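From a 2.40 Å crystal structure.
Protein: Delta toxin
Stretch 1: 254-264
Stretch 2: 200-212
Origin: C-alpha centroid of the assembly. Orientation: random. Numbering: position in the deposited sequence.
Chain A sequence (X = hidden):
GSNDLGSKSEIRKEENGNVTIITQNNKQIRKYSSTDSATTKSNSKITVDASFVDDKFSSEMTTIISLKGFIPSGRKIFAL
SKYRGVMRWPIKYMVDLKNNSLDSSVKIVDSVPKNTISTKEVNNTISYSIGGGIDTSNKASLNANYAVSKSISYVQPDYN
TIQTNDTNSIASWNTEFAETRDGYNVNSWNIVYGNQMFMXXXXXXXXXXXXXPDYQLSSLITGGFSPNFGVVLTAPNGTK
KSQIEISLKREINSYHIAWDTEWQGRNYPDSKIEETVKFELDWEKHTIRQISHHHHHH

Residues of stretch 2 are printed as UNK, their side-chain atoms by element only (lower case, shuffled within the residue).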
# COMPACT_ATOMS: atom_id res chain seq x y z
N SER A 254 18.31 -7.98 -9.13
CA SER A 254 19.37 -7.46 -9.98
C SER A 254 19.15 -7.94 -11.42
O SER A 254 19.31 -9.12 -11.72
CB SER A 254 20.74 -7.91 -9.49
OG SER A 254 21.03 -7.36 -8.21
N TYR A 255 18.78 -7.01 -12.29
CA TYR A 255 18.63 -7.30 -13.70
C TYR A 255 19.95 -7.06 -14.42
O TYR A 255 20.40 -5.92 -14.55
CB TYR A 255 17.52 -6.44 -14.32
CG TYR A 255 17.32 -6.66 -15.80
CD1 TYR A 255 16.65 -7.78 -16.28
CD2 TYR A 255 17.81 -5.75 -16.73
CE1 TYR A 255 16.47 -7.98 -17.64
CE2 TYR A 255 17.64 -5.94 -18.09
CZ TYR A 255 16.97 -7.06 -18.54
OH TYR A 255 16.80 -7.25 -19.88
N HIS A 256 20.59 -8.14 -14.86
CA HIS A 256 21.88 -8.07 -15.53
C HIS A 256 21.72 -8.09 -17.04
O HIS A 256 20.96 -8.88 -17.58
CB HIS A 256 22.75 -9.26 -15.13
CG HIS A 256 23.22 -9.23 -13.70
ND1 HIS A 256 24.56 -9.28 -13.36
CD2 HIS A 256 22.54 -9.16 -12.54
CE1 HIS A 256 24.67 -9.23 -12.05
NE2 HIS A 256 23.46 -9.16 -11.52
N ILE A 257 22.45 -7.21 -17.72
CA ILE A 257 22.66 -7.36 -19.15
C ILE A 257 24.14 -7.65 -19.43
O ILE A 257 25.02 -6.99 -18.87
CB ILE A 257 22.20 -6.12 -19.97
CG1 ILE A 257 22.90 -4.85 -19.47
CG2 ILE A 257 20.69 -5.98 -19.89
CD1 ILE A 257 22.62 -3.64 -20.33
N ALA A 258 24.39 -8.65 -20.26
CA ALA A 258 25.76 -9.05 -20.59
C ALA A 258 25.91 -9.18 -22.09
O ALA A 258 25.07 -9.80 -22.76
CB ALA A 258 26.11 -10.36 -19.89
N TRP A 259 26.98 -8.61 -22.62
CA TRP A 259 27.21 -8.60 -24.06
C TRP A 259 28.05 -9.79 -24.52
O TRP A 259 29.18 -9.96 -24.07
CB TRP A 259 27.87 -7.30 -24.50
CG TRP A 259 28.14 -7.23 -25.97
CD1 TRP A 259 29.26 -7.64 -26.62
CD2 TRP A 259 27.26 -6.72 -26.98
NE1 TRP A 259 29.14 -7.42 -27.97
CE2 TRP A 259 27.92 -6.86 -28.22
CE3 TRP A 259 25.97 -6.16 -26.96
CZ2 TRP A 259 27.35 -6.46 -29.42
CZ3 TRP A 259 25.40 -5.76 -28.16
CH2 TRP A 259 26.09 -5.91 -29.38
N ASP A 260 27.49 -10.60 -25.41
CA ASP A 260 28.24 -11.64 -26.09
C ASP A 260 28.57 -11.13 -27.48
O ASP A 260 29.65 -10.58 -27.71
CB ASP A 260 27.43 -12.93 -26.16
CG ASP A 260 28.26 -14.13 -26.57
OD1 ASP A 260 29.49 -13.97 -26.74
OD2 ASP A 260 27.69 -15.23 -26.71
N THR A 261 27.63 -11.31 -28.40
CA THR A 261 27.66 -10.59 -29.68
C THR A 261 26.34 -9.85 -29.81
O THR A 261 25.94 -9.41 -30.89
CB THR A 261 27.88 -11.55 -30.87
OG1 THR A 261 26.89 -12.57 -30.85
CG2 THR A 261 29.26 -12.18 -30.78
N GLU A 262 25.66 -9.73 -28.68
CA GLU A 262 24.42 -8.99 -28.55
C GLU A 262 24.16 -8.90 -27.05
O GLU A 262 24.80 -9.60 -26.27
CB GLU A 262 23.27 -9.72 -29.23
CG GLU A 262 22.88 -11.03 -28.57
CD GLU A 262 23.83 -12.16 -28.93
OE1 GLU A 262 23.88 -12.52 -30.12
OE2 GLU A 262 24.50 -12.69 -28.02
N TRP A 263 23.22 -8.06 -26.65
CA TRP A 263 22.86 -8.00 -25.24
C TRP A 263 21.98 -9.19 -24.86
O TRP A 263 21.03 -9.52 -25.57
CB TRP A 263 22.16 -6.68 -24.90
CG TRP A 263 23.08 -5.50 -24.85
CD1 TRP A 263 23.09 -4.43 -25.69
CD2 TRP A 263 24.15 -5.28 -23.91
NE1 TRP A 263 24.09 -3.55 -25.33
CE2 TRP A 263 24.75 -4.05 -24.24
CE3 TRP A 263 24.64 -6.01 -22.82
CZ2 TRP A 263 25.83 -3.53 -23.53
CZ3 TRP A 263 25.71 -5.49 -22.11
CH2 TRP A 263 26.29 -4.27 -22.47
N GLN A 264 22.34 -9.83 -23.76
CA GLN A 264 21.51 -10.88 -23.18
C GLN A 264 21.12 -10.46 -21.77
O GLN A 264 21.96 -9.99 -21.00
CB GLN A 264 22.27 -12.21 -23.16
CG GLN A 264 21.47 -13.37 -22.59
CD GLN A 264 22.32 -14.60 -22.36
OE1 GLN A 264 23.36 -14.79 -22.99
NE2 GLN A 264 21.87 -15.47 -21.46
N UNK A 200 16.90 -1.98 -23.30
CA UNK A 200 16.53 -0.92 -24.23
C UNK A 200 16.74 -1.34 -25.69
O UNK A 200 15.95 -0.97 -26.56
c UNK A 200 17.32 0.36 -23.94
n UNK A 200 16.77 4.00 -24.63
n UNK A 200 16.14 5.83 -25.87
c UNK A 200 16.93 4.78 -25.69
c UNK A 200 17.58 2.82 -24.33
n UNK A 200 17.88 4.52 -26.58
c UNK A 200 16.89 1.55 -24.78
N UNK A 201 17.79 -2.10 -25.94
CA UNK A 201 18.08 -2.56 -27.29
C UNK A 201 18.96 -3.80 -27.25
O UNK A 201 19.57 -4.11 -26.23
o UNK A 201 20.15 -1.38 -27.80
c UNK A 201 18.77 -1.46 -28.11
N UNK A 202 19.02 -4.51 -28.37
CA UNK A 202 19.75 -5.76 -28.46
C UNK A 202 21.17 -5.58 -28.99
O UNK A 202 22.01 -6.46 -28.83
c UNK A 202 14.50 -8.58 -30.38
n UNK A 202 13.34 -8.96 -29.88
c UNK A 202 16.71 -7.53 -30.06
c UNK A 202 18.99 -6.75 -29.35
n UNK A 202 14.78 -8.80 -31.66
c UNK A 202 17.54 -6.94 -28.93
n UNK A 202 15.40 -7.98 -29.60
N UNK A 203 21.42 -4.44 -29.62
CA UNK A 203 22.69 -4.23 -30.31
C UNK A 203 23.33 -2.86 -30.08
O UNK A 203 24.33 -2.53 -30.73
c UNK A 203 21.29 -8.50 -32.68
c UNK A 203 22.52 -4.49 -31.81
c UNK A 203 23.00 -6.94 -32.10
c UNK A 203 20.36 -7.48 -32.71
c UNK A 203 20.76 -6.19 -32.43
c UNK A 203 22.08 -5.90 -32.13
c UNK A 203 22.61 -8.24 -32.38
o UNK A 203 20.90 -9.79 -32.96
N UNK A 204 22.78 -2.07 -29.17
CA UNK A 204 23.28 -0.72 -28.95
C UNK A 204 23.52 -0.40 -27.47
O UNK A 204 23.17 -1.19 -26.59
o UNK A 204 21.97 0.00 -30.88
c UNK A 204 22.30 0.31 -29.54
N UNK A 205 24.12 0.76 -27.22
CA UNK A 205 24.31 1.25 -25.87
C UNK A 205 25.49 0.66 -25.13
O UNK A 205 26.15 -0.27 -25.61
N UNK A 206 25.77 1.22 -23.96
CA UNK A 206 26.81 0.70 -23.08
C UNK A 206 26.18 -0.08 -21.92
O UNK A 206 24.96 -0.17 -21.81
c UNK A 206 28.22 2.71 -23.65
c UNK A 206 27.70 1.83 -22.52
o UNK A 206 26.94 2.63 -21.61
N UNK A 207 27.02 -0.62 -21.05
CA UNK A 207 26.56 -1.48 -19.96
C UNK A 207 25.68 -0.75 -18.94
O UNK A 207 24.97 -1.39 -18.17
o UNK A 207 28.62 -1.17 -18.71
c UNK A 207 27.76 -2.14 -19.27
N UNK A 208 25.72 0.58 -18.95
CA UNK A 208 24.90 1.37 -18.03
C UNK A 208 23.97 2.32 -18.78
O UNK A 208 23.31 3.16 -18.17
o UNK A 208 26.54 3.16 -17.80
c UNK A 208 26.70 1.29 -16.27
c UNK A 208 25.77 2.20 -17.06
N UNK A 209 23.93 2.17 -20.09
CA UNK A 209 23.17 3.07 -20.95
C UNK A 209 22.01 2.34 -21.64
O UNK A 209 21.12 2.97 -22.21
c UNK A 209 23.34 4.14 -23.25
c UNK A 209 24.10 3.74 -22.00
o UNK A 209 24.70 4.90 -21.42
N UNK A 210 22.02 1.01 -21.56
CA UNK A 210 21.07 0.21 -22.31
C UNK A 210 19.87 -0.31 -21.52
O UNK A 210 19.21 -1.28 -21.92
o UNK A 210 20.30 -0.92 -24.85
n UNK A 210 20.99 -2.92 -24.12
c UNK A 210 21.79 -0.95 -22.99
c UNK A 210 20.96 -1.60 -24.07
N UNK A 211 19.57 0.32 -20.39
CA UNK A 211 18.36 -0.02 -19.65
C UNK A 211 17.20 0.87 -20.08
O UNK A 211 17.40 2.02 -20.46
c UNK A 211 19.30 -2.28 -17.70
c UNK A 211 21.61 -1.45 -16.45
c UNK A 211 20.18 -3.22 -17.20
c UNK A 211 18.59 0.09 -18.14
c UNK A 211 19.56 -0.92 -17.59
c UNK A 211 20.72 -0.52 -16.95
c UNK A 211 21.34 -2.80 -16.57
N UNK A 212 16.00 0.31 -20.05
CA UNK A 212 14.79 1.06 -20.40
C UNK A 212 14.84 2.47 -19.82
O UNK A 212 14.97 2.63 -18.61
c UNK A 212 13.53 0.35 -19.90
c UNK A 212 12.29 1.18 -20.21
o UNK A 212 13.41 -0.93 -20.53
O HOH W 1 22.67 -11.86 -32.53

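Position 200 carries three carbons, a nitrogen, then a carbon bearing two more nitrogens, a guanidinium; it reaches nothing on stretch 1, and this exposed residue is Arg 200. Position 201 has one carbon and one oxygen, and its backbone O lies 3.6 Å from Trp 263 CD1; it is Ser 201. Its small hydroxyl stays within the loop, where OG accepts a weak hydrogen bond from the backbone N of position 204.

Position 202 has three carbons, a nitrogen, then a carbon carrying two more nitrogens. The side chain leads away from stretch 1 and the backbone makes the contact: Trp 263 N donates a nearly straight hydrogen bond to the backbone O of position 202, 3.0 Å. This is Arg 202. Position 203 shows one carbon, then a six-carbon ring bearing an oxygen. CB points away, yet the ring comes back to Glu 262 CB; it is Tyr 203, with Tyr 203 CE1 3.5 Å from Glu 262 CB. Tyr 203 OH and Glu 262 OE1 each lie 2.8 Å from one water O, which bridges them and donates to the carboxylate; a phenol thus supplies both an apolar surface and a polar tip.

Position 204, one carbon and one oxygen, is directed away, while its backbone O accepts from Trp 263 NE1 at 2.8 Å; it is Ser 204. Position 205 has no side-chain atoms: Gly 205. Its positive phi favours glycine, and a CB would sit 3.1 Å from the CB of position 210.

Position 206 has a carbon carrying an oxygen and a carbon; that side chain points away, and its backbone C lies 3.8 Å from Trp 263 CZ2, as Thr 206. Position 207, one carbon and one oxygen, brings its CB within 4.1 Å of Trp 263 CH2; it is Ser 207. Positions 208 and 209 both branch to an oxygen and a carbon and do not touch stretch 1: Thr 208 and Thr 209.

Position 210 has two carbons, the second carrying one oxygen and one nitrogen, and the nitrogen lies over one face of the Trp 263 indole. It is Asn 210: ND2 is 3.0 Å from Trp 263 CD1 and donates to Ser 201 O at 2.8 Å, tying the loop together. Position 211, one carbon and a bare six-carbon ring, has Ile 257 CD1 over one face and meets Tyr 255 CD2. Suited to apolar company, it is Phe 211, with CE1 3.5 Å from Tyr 255 CD2. Position 212, branching to oxygen and carbon, is out of reach: Thr 212.

The contact centres on Trp 263, whose indole has Asn 210 ND2 over one face and loop backbone along its edge, and whose two nitrogens are both hydrogen-bonded to loop carbonyls. Apolar packing around Ile 257 and Trp 259 extends it.

Stretch 2, residues 200-212: RSRYSGTSTTNFT
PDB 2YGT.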